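Local atomic coordinates of triosephosphate isomerase (Trichomonas vaginalis, PDB entry 4O4V), a protein that probably interconverts D-glyceraldehyde 3-phosphate and dihydroxyacetone phosphate in glycolysis and gluconeogenesis, working as a homodimer of TIM barrels. Residues G8-N13 against V38-P43; W89-H94 against I123-E128; G93-R98 against A164-W169; G211-N216 against I242-S247. One frame throughout, in Å; residues are numbered along the deposited sequence.

Contact 1: G8-N13 against V38-P43; sequences GNWKAN and VVVAAP
The indole of Trp-10 does not follow the strand forward but folds back across the neighbouring one, bringing Trp-10 NE1 to 3.3 Å from Val-40 CG1. Trp-10 CG is anti to its carbonyl carbon (chi1 -68°), and this sends the ring over the backbone of 40-42. Val-40 CG1 sits near the five-membered ring, while Ala-42 CB meets the benzene part near its rim, 3.6 Å from Trp-10 CE3. Beneath the indole the strands pair in parallel, Gly-8 beside Val-40 and Asn-9 beside Ala-41. Gly-8 gives its N-H to Val-39 O (2.8 Å) and takes the N-H of Ala-41 on its own O (2.8 Å). Trp-10 N then reaches Ala-41 O at 3.0 Å, carrying the pairing past the end of strand 5-9. Asn-9 OD1 accepts from Lys-11 N at 3.0 Å, an Asx turn, and Asn-9 ND2 is hydrogen-bonded to Thr-74 OG1 of the second subunit. Pro-43 packs its ring against the turn, with CD 3.2 Å from Asn-13 O, a buried oxygen lacking any polar partner in the model. Lys-11, which corresponds to the active-site lysine of relatives, forms a salt bridge with Glu-96 through NZ. Together with helix 17-28, whose Ala-20 and Leu-23 cover Trp-10, the strands form a beta-alpha-beta unit of the barrel; strand 59-62 flanks 37-41 and strand 229-232 flanks 5-9.

Contact 2: W89-H94 against I123-E128; sequences WTILGH and IYCCGE
Three backbone hydrogen bonds zip Thr-90 and Leu-92 to Ile-123 and Cys-125. Ile-123 N donates to Thr-90 O at 2.9 Å, Leu-92 N to Ile-123 O at 2.8 Å, and Cys-125 N to Leu-92 O at 2.9 Å. Two longer CA-H...O contacts run beside them, from Ile-91 CA to Ile-123 O and from Tyr-124 CA to Leu-92 O. The strands are almost aligned, their segment axes 11° apart, as befits adjacent parallel staves of a TIM barrel. Apolar packing divides between the two faces of the sheet. Inside the barrel, Ile-123 lays CG1 beside the benzene part of Trp-89, 3.8 Å from CZ3, the two side chains crossing at about a right angle; Trp-89 also meets the ring of Phe-5. Ile-91 touches the same isoleucine through CG1, and its CG2 branch, anti to the backbone N, lies 3.9 Å from Cys-125 SG. On the outer face Leu-92 rests CB against the Tyr-124 ring at CD2, 4.0 Å away, and helix 105-117 covers both residues. Where the strands end, Cys-125 CB packs closely on Gly-93 O, 3.4 Å away, while its SG stands obliquely 5.2 Å from the centroid of the His-94 ring. His-94 corresponds to the active-site histidine of relatives, and Arg-98 reaches back with NH2 to Cys-125 O.

Contact 3: G93-R98 against A164-W169; sequences GHSERR and AYEPIW
Ser-95 holds the carboxylate of Glu-166 by both oxygens: its backbone N-H meets OE2 at 2.8 Å, on the syn lone pair, and OG donates to OE1 at 2.7 Å, also from the syn side but 30° out of the carboxylate plane. Ser-95 OG sits between its own backbone N and carbonyl carbon (chi1 64°), which brings hydroxyl and N-H to the same partner and fixes the rotation of the carboxylate. OE1 also hangs over one face of the His-94 ring, 3.4 Å from CE1; His-94 NE2 is just as near OE1, but the angle is too poor for a hydrogen bond. The ring's orientation is consistent with its N-cap role, ND1 accepting from Glu-96 N at 3.1 Å. Ile-168 closes the tight part, pressing CD1 to 3.5 Å from Ser-95 CB, shorter than usual for two carbons. All this lies at the C-terminal mouth of the barrel, where AYEPIW begins the family signature; in relatives its glutamate is the catalytic base, and a grip on this serine is consistent with the swung-out, unliganded state. The contact is looser beside OE2, where a water donates to both Glu-166 OE2 (2.8 Å) and Gly-93 O (3.0 Å), standing between two groups that do not bond directly. Arg-98 NE donates to the same Gly-93 O, while its NH1 reaches Asp-105 in a salt bridge. Ile-168, partly exposed, begins a 3-10 segment.

Contact 4: G211-N216 against I242-S247; sequences GSVKPN and INIVNS
The carboxamide of Asn-243 has the pyrrolidine of Pro-215 over one face: Pro-215 CB stands 4.2 Å from Asn-243 CG, almost straight above the amide plane. The proline ring touches mainly through CB and CG; CB also lies 4.0 Å from Asn-243 CB, and the two side chains cross at about a right angle. A water lies out of the amide plane on the proline's side. It donates to Pro-215 O at 2.8 Å and accepts a long, weak bond from Asn-243 ND2; no direct hydrogen bond joins the segments, and this pair is exposed. Ile-244 lies against the backbone from Val-213 to Pro-215. Its CG1 branch, anti to the carbonyl carbon (chi1 -59°), carries CD1 to 3.6 Å from Val-213 O and within 4.1 Å of Lys-214 CA. The CG2 branch turns instead to Val-213 CG1, 3.9 Å off, the two side chains passing obliquely, and this half is buried. Ile-244 O takes both N and OG of Ser-247, the hydroxyl at 2.7 Å in the carbonyl plane. Segment 211-216 starts in the GS of the family's YGGS loop, which in relatives helps bind the substrate phosphate. The contact thus packs that loop, leading from strand 207-209 to helix 218-222, against helix 240-246, the last of the barrel; Phe-230 of strand 229-232 touches both Val-213 and Ile-244, and Cys-218 of helix 218-222 borders the isoleucine.

Overall arrangement
Contacts 1, 2 and 3 are buried, contact 4 only partly. Contacts 1 and 2 are strand pairs of one barrel sheet, bonded through the backbone; they meet in its interior, where Ala-41 CB packs on Ile-91 CD1 at 3.6 Å. Contact 3 shares Gly-93 and His-94 with contact 2 but works through side chains, a carboxylate gripped at the barrel mouth with a water beside it. Lys-11 of contact 1 reaches contact 3 by a salt bridge to Glu-96, and both also touch the second subunit. Contact 4 is more peripheral and mostly apolar; it touches contact 3 where Gly-211 meets Pro-167, and its centre is about 19 Å from that of contact 2.

Contact 1: G8-N13 against V38-P43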
loop_
_atom_site.group_PDB
_atom_site.type_symbol
_atom_site.label_atom_id
_atom_site.label_comp_id
_atom_site.label_asym_id
_atom_site.label_seq_id
_atom_site.Cartn_x
_atom_site.Cartn_y
_atom_site.Cartn_z
ATOM N N GLY A 8 -16.568 5.567 7.276
ATOM C CA GLY A 8 -15.841 4.875 8.325
ATOM C C GLY A 8 -14.453 4.504 7.860
ATOM O O GLY A 8 -14.329 3.560 7.053
ATOM N N ASN A 9 -13.415 5.131 8.371
ATOM C CA ASN A 9 -12.038 4.809 7.991
ATOM C C ASN A 9 -11.461 3.842 9.017
ATOM O O ASN A 9 -11.078 4.247 10.112
ATOM C CB ASN A 9 -11.217 6.091 7.938
ATOM C CG ASN A 9 -9.789 5.849 7.536
ATOM O OD1 ASN A 9 -9.429 4.752 7.078
ATOM N ND2 ASN A 9 -8.970 6.869 7.650
ATOM N N TRP A 10 -11.391 2.567 8.664
ATOM C CA TRP A 10 -10.792 1.569 9.554
ATOM C C TRP A 10 -9.307 1.789 9.767
ATOM O O TRP A 10 -8.751 1.239 10.719
ATOM C CB TRP A 10 -10.991 0.167 9.007
ATOM C CG TRP A 10 -12.408 -0.322 8.998
ATOM C CD1 TRP A 10 -13.554 0.373 9.266
ATOM C CD2 TRP A 10 -12.809 -1.650 8.655
ATOM N NE1 TRP A 10 -14.655 -0.460 9.101
ATOM C CE2 TRP A 10 -14.215 -1.705 8.740
ATOM C CE3 TRP A 10 -12.106 -2.811 8.303
ATOM C CZ2 TRP A 10 -14.942 -2.878 8.461
ATOM C CZ3 TRP A 10 -12.836 -3.973 8.023
ATOM C CH2 TRP A 10 -14.229 -3.993 8.115
ATOM N N LYS A 11 -8.656 2.549 8.897
ATOM C CA LYS A 11 -7.207 2.739 8.917
ATOM C C LYS A 11 -6.555 1.373 8.783
ATOM O O LYS A 11 -7.061 0.517 8.050
ATOM C CB LYS A 11 -6.709 3.557 10.112
ATOM C CG LYS A 11 -7.466 4.892 10.270
ATOM C CD LYS A 11 -6.888 5.758 11.358
ATOM C CE LYS A 11 -7.641 7.065 11.482
ATOM N NZ LYS A 11 -6.950 7.956 12.443
ATOM N N ALA A 12 -5.430 1.125 9.430
ATOM C CA ALA A 12 -4.736 -0.169 9.335
ATOM C C ALA A 12 -5.252 -1.106 10.423
ATOM O O ALA A 12 -4.539 -1.463 11.360
ATOM C CB ALA A 12 -3.232 -0.001 9.403
ATOM N N ASN A 13 -6.511 -1.469 10.278
ATOM C CA ASN A 13 -7.205 -2.307 11.255
ATOM C C ASN A 13 -8.324 -3.034 10.537
ATOM O O ASN A 13 -8.760 -2.607 9.462
ATOM C CB ASN A 13 -7.890 -1.465 12.339
ATOM C CG ASN A 13 -6.963 -0.616 13.145
ATOM O OD1 ASN A 13 -6.331 -1.101 14.103
ATOM N ND2 ASN A 13 -6.867 0.656 12.810
ATOM N N VAL A 38 -23.416 6.162 3.333
ATOM C CA VAL A 38 -22.398 5.544 4.177
ATOM C C VAL A 38 -21.392 4.804 3.344
ATOM O O VAL A 38 -21.757 3.998 2.458
ATOM C CB VAL A 38 -23.034 4.586 5.210
ATOM C CG1 VAL A 38 -21.971 4.029 6.162
ATOM C CG2 VAL A 38 -24.164 5.275 5.984
ATOM N N VAL A 39 -20.124 5.053 3.626
ATOM C CA VAL A 39 -19.015 4.421 2.934
ATOM C C VAL A 39 -18.093 3.847 4.012
ATOM O O VAL A 39 -17.892 4.488 5.055
ATOM C CB VAL A 39 -18.335 5.463 2.052
ATOM C CG1 VAL A 39 -17.044 4.970 1.437
ATOM C CG2 VAL A 39 -19.261 5.928 0.942
ATOM N N VAL A 40 -17.528 2.670 3.780
ATOM C CA VAL A 40 -16.635 2.004 4.723
ATOM C C VAL A 40 -15.321 1.732 4.018
ATOM O O VAL A 40 -15.303 1.029 2.997
ATOM C CB VAL A 40 -17.229 0.698 5.231
ATOM C CG1 VAL A 40 -16.267 0.043 6.219
ATOM C CG2 VAL A 40 -18.612 0.953 5.893
ATOM N N ALA A 41 -14.237 2.294 4.559
ATOM C CA ALA A 41 -12.887 2.150 3.994
ATOM C C ALA A 41 -12.069 1.178 4.828
ATOM O O ALA A 41 -12.046 1.282 6.067
ATOM C CB ALA A 41 -12.190 3.490 3.930
ATOM N N ALA A 42 -11.389 0.241 4.169
ATOM C CA ALA A 42 -10.661 -0.832 4.849
ATOM C C ALA A 42 -9.323 -1.066 4.171
ATOM O O ALA A 42 -9.122 -0.663 3.019
ATOM C CB ALA A 42 -11.489 -2.090 4.835
ATOM N N PRO A 43 -8.419 -1.792 4.837
ATOM C CA PRO A 43 -7.140 -2.163 4.204
ATOM C C PRO A 43 -7.341 -2.932 2.912
ATOM O O PRO A 43 -8.285 -3.717 2.771
ATOM C CB PRO A 43 -6.471 -3.044 5.267
ATOM C CG PRO A 43 -7.023 -2.530 6.558
ATOM C CD PRO A 43 -8.442 -2.166 6.266
#

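Contact 2: W89-H94 against I123-E128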
loop_
_atom_site.group_PDB
_atom_site.type_symbol
_atom_site.label_atom_id
_atom_site.label_comp_id
_atom_site.label_asym_id
_atom_site.label_seq_id
_atom_site.Cartn_x
_atom_site.Cartn_y
_atom_site.Cartn_z
ATOM N N TRP A 89 -14.922 3.908 -4.501
ATOM C CA TRP A 89 -14.453 5.007 -3.659
ATOM C C TRP A 89 -13.012 4.783 -3.257
ATOM O O TRP A 89 -12.557 3.664 -3.061
ATOM C CB TRP A 89 -15.271 5.074 -2.377
ATOM C CG TRP A 89 -16.619 5.726 -2.492
ATOM C CD1 TRP A 89 -17.812 5.091 -2.681
ATOM C CD2 TRP A 89 -16.914 7.123 -2.423
ATOM N NE1 TRP A 89 -18.826 6.008 -2.716
ATOM C CE2 TRP A 89 -18.299 7.263 -2.583
ATOM C CE3 TRP A 89 -16.135 8.272 -2.254
ATOM C CZ2 TRP A 89 -18.930 8.498 -2.585
ATOM C CZ3 TRP A 89 -16.752 9.509 -2.260
ATOM C CH2 TRP A 89 -18.139 9.611 -2.409
ATOM N N THR A 90 -12.316 5.902 -3.039
ATOM C CA THR A 90 -11.057 5.902 -2.297
ATOM C C THR A 90 -10.923 7.163 -1.466
ATOM O O THR A 90 -11.375 8.246 -1.865
ATOM C CB THR A 90 -9.813 5.754 -3.213
ATOM O OG1 THR A 90 -8.642 5.520 -2.410
ATOM C CG2 THR A 90 -9.621 6.920 -4.134
ATOM N N ILE A 91 -10.257 7.032 -0.328
ATOM C CA ILE A 91 -9.695 8.175 0.407
ATOM C C ILE A 91 -8.404 8.601 -0.254
ATOM O O ILE A 91 -7.649 7.744 -0.731
ATOM C CB ILE A 91 -9.456 7.802 1.888
ATOM C CG1 ILE A 91 -10.761 7.334 2.551
ATOM C CG2 ILE A 91 -8.836 8.947 2.689
ATOM C CD1 ILE A 91 -10.582 6.754 3.941
ATOM N N LEU A 92 -8.133 9.907 -0.269
ATOM C CA LEU A 92 -6.854 10.459 -0.717
ATOM C C LEU A 92 -6.388 11.522 0.238
ATOM O O LEU A 92 -7.190 12.319 0.726
ATOM C CB LEU A 92 -6.991 11.096 -2.119
ATOM C CG LEU A 92 -7.264 10.148 -3.279
ATOM C CD1 LEU A 92 -7.427 10.949 -4.558
ATOM C CD2 LEU A 92 -6.149 9.149 -3.408
ATOM N N GLY A 93 -5.081 11.583 0.450
ATOM C CA GLY A 93 -4.489 12.694 1.179
ATOM C C GLY A 93 -4.728 12.709 2.676
ATOM O O GLY A 93 -4.571 13.737 3.330
ATOM N N HIS A 94 -5.064 11.570 3.251
ATOM C CA HIS A 94 -5.231 11.482 4.692
ATOM C C HIS A 94 -3.969 11.977 5.375
ATOM O O HIS A 94 -2.841 11.728 4.904
ATOM C CB HIS A 94 -5.513 10.035 5.092
ATOM C CG HIS A 94 -6.000 9.906 6.482
ATOM N ND1 HIS A 94 -5.174 9.892 7.576
ATOM C CD2 HIS A 94 -7.262 9.850 6.948
ATOM C CE1 HIS A 94 -5.922 9.862 8.660
ATOM N NE2 HIS A 94 -7.190 9.798 8.299
ATOM N N ILE A 123 -12.662 10.829 -1.467
ATOM C CA ILE A 123 -12.746 11.582 -0.230
ATOM C C ILE A 123 -11.373 12.206 -0.049
ATOM O O ILE A 123 -10.401 11.513 0.320
ATOM C CB ILE A 123 -13.111 10.716 0.974
ATOM C CG1 ILE A 123 -14.444 9.989 0.776
ATOM C CG2 ILE A 123 -13.124 11.555 2.255
ATOM C CD1 ILE A 123 -14.649 8.834 1.730
ATOM N N TYR A 124 -11.256 13.485 -0.368
ATOM C CA TYR A 124 -9.961 14.183 -0.407
ATOM C C TYR A 124 -9.760 14.932 0.908
ATOM O O TYR A 124 -10.607 15.771 1.271
ATOM C CB TYR A 124 -9.919 15.146 -1.590
ATOM C CG TYR A 124 -8.538 15.656 -1.915
ATOM C CD1 TYR A 124 -8.023 16.763 -1.293
ATOM C CD2 TYR A 124 -7.746 15.002 -2.850
ATOM C CE1 TYR A 124 -6.734 17.248 -1.629
ATOM C CE2 TYR A 124 -6.501 15.473 -3.180
ATOM C CZ TYR A 124 -5.997 16.577 -2.568
ATOM O OH TYR A 124 -4.746 17.013 -2.966
ATOM N N CYS A 125 -8.691 14.643 1.629
ATOM C CA CYS A 125 -8.470 15.181 2.960
ATOM C C CYS A 125 -7.494 16.332 2.966
ATOM O O CYS A 125 -6.537 16.353 2.203
ATOM C CB CYS A 125 -7.916 14.056 3.856
ATOM S SG CYS A 125 -8.954 12.592 4.010
ATOM N N CYS A 126 -7.744 17.283 3.870
ATOM C CA CYS A 126 -6.883 18.436 4.077
ATOM C C CYS A 126 -6.910 18.792 5.556
ATOM O O CYS A 126 -7.663 18.165 6.338
ATOM C CB CYS A 126 -7.431 19.602 3.260
ATOM S SG CYS A 126 -9.048 20.244 3.784
ATOM N N GLY A 127 -6.064 19.737 5.974
ATOM C CA GLY A 127 -6.074 20.217 7.351
ATOM C C GLY A 127 -4.716 20.713 7.785
ATOM O O GLY A 127 -3.686 20.231 7.319
ATOM N N GLU A 128 -4.731 21.694 8.703
ATOM C CA GLU A 128 -3.508 22.336 9.170
ATOM C C GLU A 128 -2.981 21.767 10.478
ATOM O O GLU A 128 -3.703 21.190 11.285
ATOM C CB GLU A 128 -3.711 23.848 9.297
ATOM C CG GLU A 128 -4.256 24.351 10.614
ATOM C CD GLU A 128 -5.725 24.125 10.877
ATOM O OE1 GLU A 128 -6.410 23.385 10.100
ATOM O OE2 GLU A 128 -6.227 24.685 11.876
#

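Contact 3: G93-R98 against A164-W169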
loop_
_atom_site.group_PDB
_atom_site.type_symbol
_atom_site.label_atom_id
_atom_site.label_comp_id
_atom_site.label_asym_id
_atom_site.label_seq_id
_atom_site.Cartn_x
_atom_site.Cartn_y
_atom_site.Cartn_z
ATOM N N GLY A 93 -5.081 11.583 0.450
ATOM C CA GLY A 93 -4.489 12.694 1.179
ATOM C C GLY A 93 -4.728 12.709 2.676
ATOM O O GLY A 93 -4.571 13.737 3.330
ATOM N N HIS A 94 -5.064 11.570 3.251
ATOM C CA HIS A 94 -5.231 11.482 4.692
ATOM C C HIS A 94 -3.969 11.977 5.375
ATOM O O HIS A 94 -2.841 11.728 4.904
ATOM C CB HIS A 94 -5.513 10.035 5.092
ATOM C CG HIS A 94 -6.000 9.906 6.482
ATOM N ND1 HIS A 94 -5.174 9.892 7.576
ATOM C CD2 HIS A 94 -7.262 9.850 6.948
ATOM C CE1 HIS A 94 -5.922 9.862 8.660
ATOM N NE2 HIS A 94 -7.190 9.798 8.299
ATOM N N SER A 95 -4.143 12.669 6.485
ATOM C CA SER A 95 -3.012 13.200 7.243
ATOM C C SER A 95 -1.913 12.169 7.506
ATOM O O SER A 95 -0.736 12.525 7.520
ATOM C CB SER A 95 -3.490 13.810 8.562
ATOM O OG SER A 95 -4.065 12.862 9.433
ATOM N N GLU A 96 -2.286 10.921 7.784
ATOM C CA GLU A 96 -1.282 9.907 8.063
ATOM C C GLU A 96 -0.405 9.639 6.853
ATOM O O GLU A 96 0.793 9.367 7.005
ATOM C CB GLU A 96 -1.996 8.651 8.594
ATOM C CG GLU A 96 -2.615 8.893 9.970
ATOM C CD GLU A 96 -3.796 8.037 10.312
ATOM O OE1 GLU A 96 -4.124 7.061 9.605
ATOM O OE2 GLU A 96 -4.437 8.350 11.361
ATOM N N ARG A 97 -0.980 9.681 5.664
ATOM C CA ARG A 97 -0.201 9.503 4.456
ATOM C C ARG A 97 0.635 10.726 4.085
ATOM O O ARG A 97 1.766 10.589 3.609
ATOM C CB ARG A 97 -1.057 9.042 3.292
ATOM C CG ARG A 97 -1.780 7.742 3.598
ATOM C CD ARG A 97 -2.101 6.926 2.362
ATOM N NE ARG A 97 -0.905 6.483 1.644
ATOM C CZ ARG A 97 -0.150 5.449 1.997
ATOM N NH1 ARG A 97 -0.476 4.699 3.030
ATOM N NH2 ARG A 97 0.931 5.157 1.284
ATOM N N ARG A 98 0.111 11.920 4.325
ATOM C CA ARG A 98 0.872 13.145 4.090
ATOM C C ARG A 98 2.051 13.188 5.039
ATOM O O ARG A 98 3.149 13.612 4.668
ATOM C CB ARG A 98 -0.018 14.374 4.282
ATOM C CG ARG A 98 -1.087 14.530 3.224
ATOM C CD ARG A 98 -1.931 15.768 3.512
ATOM N NE ARG A 98 -3.011 16.064 2.580
ATOM C CZ ARG A 98 -2.972 16.975 1.622
ATOM N NH1 ARG A 98 -1.838 17.587 1.301
ATOM N NH2 ARG A 98 -4.080 17.271 0.975
ATOM N N ALA A 164 -12.740 16.174 3.199
ATOM C CA ALA A 164 -12.703 15.998 4.649
ATOM C C ALA A 164 -11.679 16.931 5.271
ATOM O O ALA A 164 -10.513 16.970 4.835
ATOM C CB ALA A 164 -12.401 14.563 5.013
ATOM N N TYR A 165 -12.081 17.667 6.289
ATOM C CA TYR A 165 -11.187 18.512 7.065
ATOM C C TYR A 165 -10.714 17.796 8.329
ATOM O O TYR A 165 -11.533 17.394 9.180
ATOM C CB TYR A 165 -11.920 19.789 7.501
ATOM C CG TYR A 165 -11.084 20.608 8.465
ATOM C CD1 TYR A 165 -9.915 21.216 8.051
ATOM C CD2 TYR A 165 -11.385 20.685 9.810
ATOM C CE1 TYR A 165 -9.093 21.896 8.954
ATOM C CE2 TYR A 165 -10.582 21.364 10.704
ATOM C CZ TYR A 165 -9.437 21.967 10.286
ATOM O OH TYR A 165 -8.639 22.600 11.227
ATOM N N GLU A 166 -9.404 17.695 8.477
ATOM C CA GLU A 166 -8.753 17.039 9.620
ATOM C C GLU A 166 -8.039 18.107 10.436
ATOM O O GLU A 166 -7.084 18.721 9.958
ATOM C CB GLU A 166 -7.712 16.019 9.150
ATOM C CG GLU A 166 -8.278 14.893 8.339
ATOM C CD GLU A 166 -7.154 13.903 8.040
ATOM O OE1 GLU A 166 -6.742 13.127 8.981
ATOM O OE2 GLU A 166 -6.521 14.035 6.991
ATOM N N PRO A 167 -8.456 18.314 11.691
ATOM C CA PRO A 167 -7.751 19.257 12.547
ATOM C C PRO A 167 -6.473 18.599 13.086
ATOM O O PRO A 167 -6.440 18.113 14.228
ATOM C CB PRO A 167 -8.786 19.536 13.638
ATOM C CG PRO A 167 -9.538 18.286 13.772
ATOM C CD PRO A 167 -9.653 17.750 12.343
ATOM N N ILE A 168 -5.428 18.582 12.300
ATOM C CA ILE A 168 -4.218 17.852 12.649
ATOM C C ILE A 168 -3.598 18.463 13.910
ATOM O O ILE A 168 -2.993 17.742 14.736
ATOM C CB ILE A 168 -3.240 17.806 11.465
ATOM C CG1 ILE A 168 -3.863 17.075 10.272
ATOM C CG2 ILE A 168 -1.911 17.113 11.882
ATOM C CD1 ILE A 168 -3.075 17.211 8.978
ATOM N N TRP A 169 -3.798 19.749 14.111
ATOM C CA TRP A 169 -3.388 20.451 15.314
ATOM C C TRP A 169 -3.998 19.910 16.587
ATOM O O TRP A 169 -3.535 20.316 17.670
ATOM C CB TRP A 169 -3.787 21.922 15.152
ATOM C CG TRP A 169 -5.227 22.177 14.936
ATOM C CD1 TRP A 169 -5.887 22.251 13.734
ATOM C CD2 TRP A 169 -6.207 22.441 15.930
ATOM N NE1 TRP A 169 -7.205 22.516 13.934
ATOM C CE2 TRP A 169 -7.428 22.672 15.274
ATOM C CE3 TRP A 169 -6.171 22.525 17.332
ATOM C CZ2 TRP A 169 -8.583 22.982 15.953
ATOM C CZ3 TRP A 169 -7.326 22.829 17.994
ATOM C CH2 TRP A 169 -8.503 23.062 17.314
HETATM O O HOH W 1 -4.983 15.825 5.457
#

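Contact 4: G211-N216 against I242-S247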
loop_
_atom_site.group_PDB
_atom_site.type_symbol
_atom_site.label_atom_id
_atom_site.label_comp_id
_atom_site.label_asym_id
_atom_site.label_seq_id
_atom_site.Cartn_x
_atom_site.Cartn_y
_atom_site.Cartn_z
ATOM N N GLY A 211 -12.023 15.210 12.390
ATOM C CA GLY A 211 -11.380 15.151 13.691
ATOM C C GLY A 211 -11.998 14.055 14.529
ATOM O O GLY A 211 -12.600 13.112 13.989
ATOM N N SER A 212 -11.861 14.112 15.840
ATOM C CA SER A 212 -12.371 13.072 16.727
ATOM C C SER A 212 -13.892 13.130 16.774
ATOM O O SER A 212 -14.490 14.124 17.203
ATOM C CB SER A 212 -11.802 13.241 18.123
ATOM O OG SER A 212 -12.408 12.259 18.968
ATOM N N VAL A 213 -14.518 12.066 16.287
ATOM C CA VAL A 213 -15.975 11.951 16.239
ATOM C C VAL A 213 -16.383 10.696 16.987
ATOM O O VAL A 213 -15.922 9.598 16.649
ATOM C CB VAL A 213 -16.501 11.929 14.788
ATOM C CG1 VAL A 213 -18.029 11.915 14.751
ATOM C CG2 VAL A 213 -15.976 13.136 14.016
ATOM N N LYS A 214 -17.251 10.852 17.975
ATOM C CA LYS A 214 -17.678 9.775 18.846
ATOM C C LYS A 214 -19.171 9.906 19.079
ATOM O O LYS A 214 -19.764 10.940 18.780
ATOM C CB LYS A 214 -16.942 9.827 20.189
ATOM C CG LYS A 214 -15.425 9.719 20.044
ATOM C CD LYS A 214 -14.715 9.425 21.324
ATOM C CE LYS A 214 -14.761 10.620 22.196
ATOM N NZ LYS A 214 -13.937 10.379 23.426
ATOM N N PRO A 215 -19.791 8.886 19.674
ATOM C CA PRO A 215 -21.214 9.023 19.985
ATOM C C PRO A 215 -21.507 10.232 20.886
ATOM O O PRO A 215 -22.607 10.789 20.793
ATOM C CB PRO A 215 -21.531 7.698 20.671
ATOM C CG PRO A 215 -20.596 6.729 19.972
ATOM C CD PRO A 215 -19.310 7.505 19.853
ATOM N N ASN A 216 -20.570 10.666 21.722
ATOM C CA ASN A 216 -20.857 11.785 22.625
ATOM C C ASN A 216 -20.731 13.176 22.013
ATOM O O ASN A 216 -21.102 14.145 22.671
ATOM C CB ASN A 216 -20.011 11.711 23.910
ATOM C CG ASN A 216 -18.531 11.985 23.688
ATOM O OD1 ASN A 216 -18.071 12.109 22.581
ATOM N ND2 ASN A 216 -17.771 12.082 24.797
ATOM N N ILE A 242 -22.630 3.388 14.436
ATOM C CA ILE A 242 -24.030 3.508 14.032
ATOM C C ILE A 242 -24.641 4.797 14.602
ATOM O O ILE A 242 -25.449 5.444 13.956
ATOM C CB ILE A 242 -24.826 2.230 14.414
ATOM C CG1 ILE A 242 -24.077 0.994 13.866
ATOM C CG2 ILE A 242 -26.251 2.357 13.927
ATOM C CD1 ILE A 242 -23.715 1.066 12.380
ATOM N N ASN A 243 -24.290 5.148 15.842
ATOM C CA ASN A 243 -24.725 6.414 16.400
ATOM C C ASN A 243 -24.293 7.564 15.529
ATOM O O ASN A 243 -25.039 8.515 15.313
ATOM C CB ASN A 243 -24.156 6.623 17.801
ATOM C CG ASN A 243 -24.618 5.600 18.762
ATOM O OD1 ASN A 243 -24.122 4.472 18.775
ATOM N ND2 ASN A 243 -25.576 5.968 19.596
ATOM N N ILE A 244 -23.075 7.508 15.024
ATOM C CA ILE A 244 -22.544 8.562 14.179
ATOM C C ILE A 244 -23.284 8.609 12.835
ATOM O O ILE A 244 -23.641 9.678 12.369
ATOM C CB ILE A 244 -21.026 8.428 14.018
ATOM C CG1 ILE A 244 -20.327 8.500 15.375
ATOM C CG2 ILE A 244 -20.508 9.469 13.100
ATOM C CD1 ILE A 244 -18.881 8.014 15.379
ATOM N N VAL A 245 -23.488 7.454 12.205
ATOM C CA VAL A 245 -24.295 7.395 10.987
ATOM C C VAL A 245 -25.658 8.058 11.204
ATOM O O VAL A 245 -26.151 8.848 10.368
ATOM C CB VAL A 245 -24.460 5.935 10.541
ATOM C CG1 VAL A 245 -25.555 5.794 9.496
ATOM C CG2 VAL A 245 -23.111 5.409 10.049
ATOM N N ASN A 246 -26.256 7.773 12.344
ATOM C CA ASN A 246 -27.602 8.228 12.658
ATOM C C ASN A 246 -27.687 9.673 13.128
ATOM O O ASN A 246 -28.786 10.218 13.279
ATOM C CB ASN A 246 -28.255 7.269 13.658
ATOM C CG ASN A 246 -28.647 5.952 13.005
ATOM O OD1 ASN A 246 -28.686 5.874 11.788
ATOM N ND2 ASN A 246 -28.914 4.932 13.799
ATOM N N SER A 247 -26.540 10.330 13.296
ATOM C CA SER A 247 -26.523 11.746 13.653
ATOM C C SER A 247 -27.057 12.623 12.526
ATOM O O SER A 247 -27.315 13.801 12.736
ATOM C CB SER A 247 -25.116 12.177 14.068
ATOM O OG SER A 247 -24.231 12.244 12.976
HETATM O O HOH W 2 -24.851 9.302 19.937
#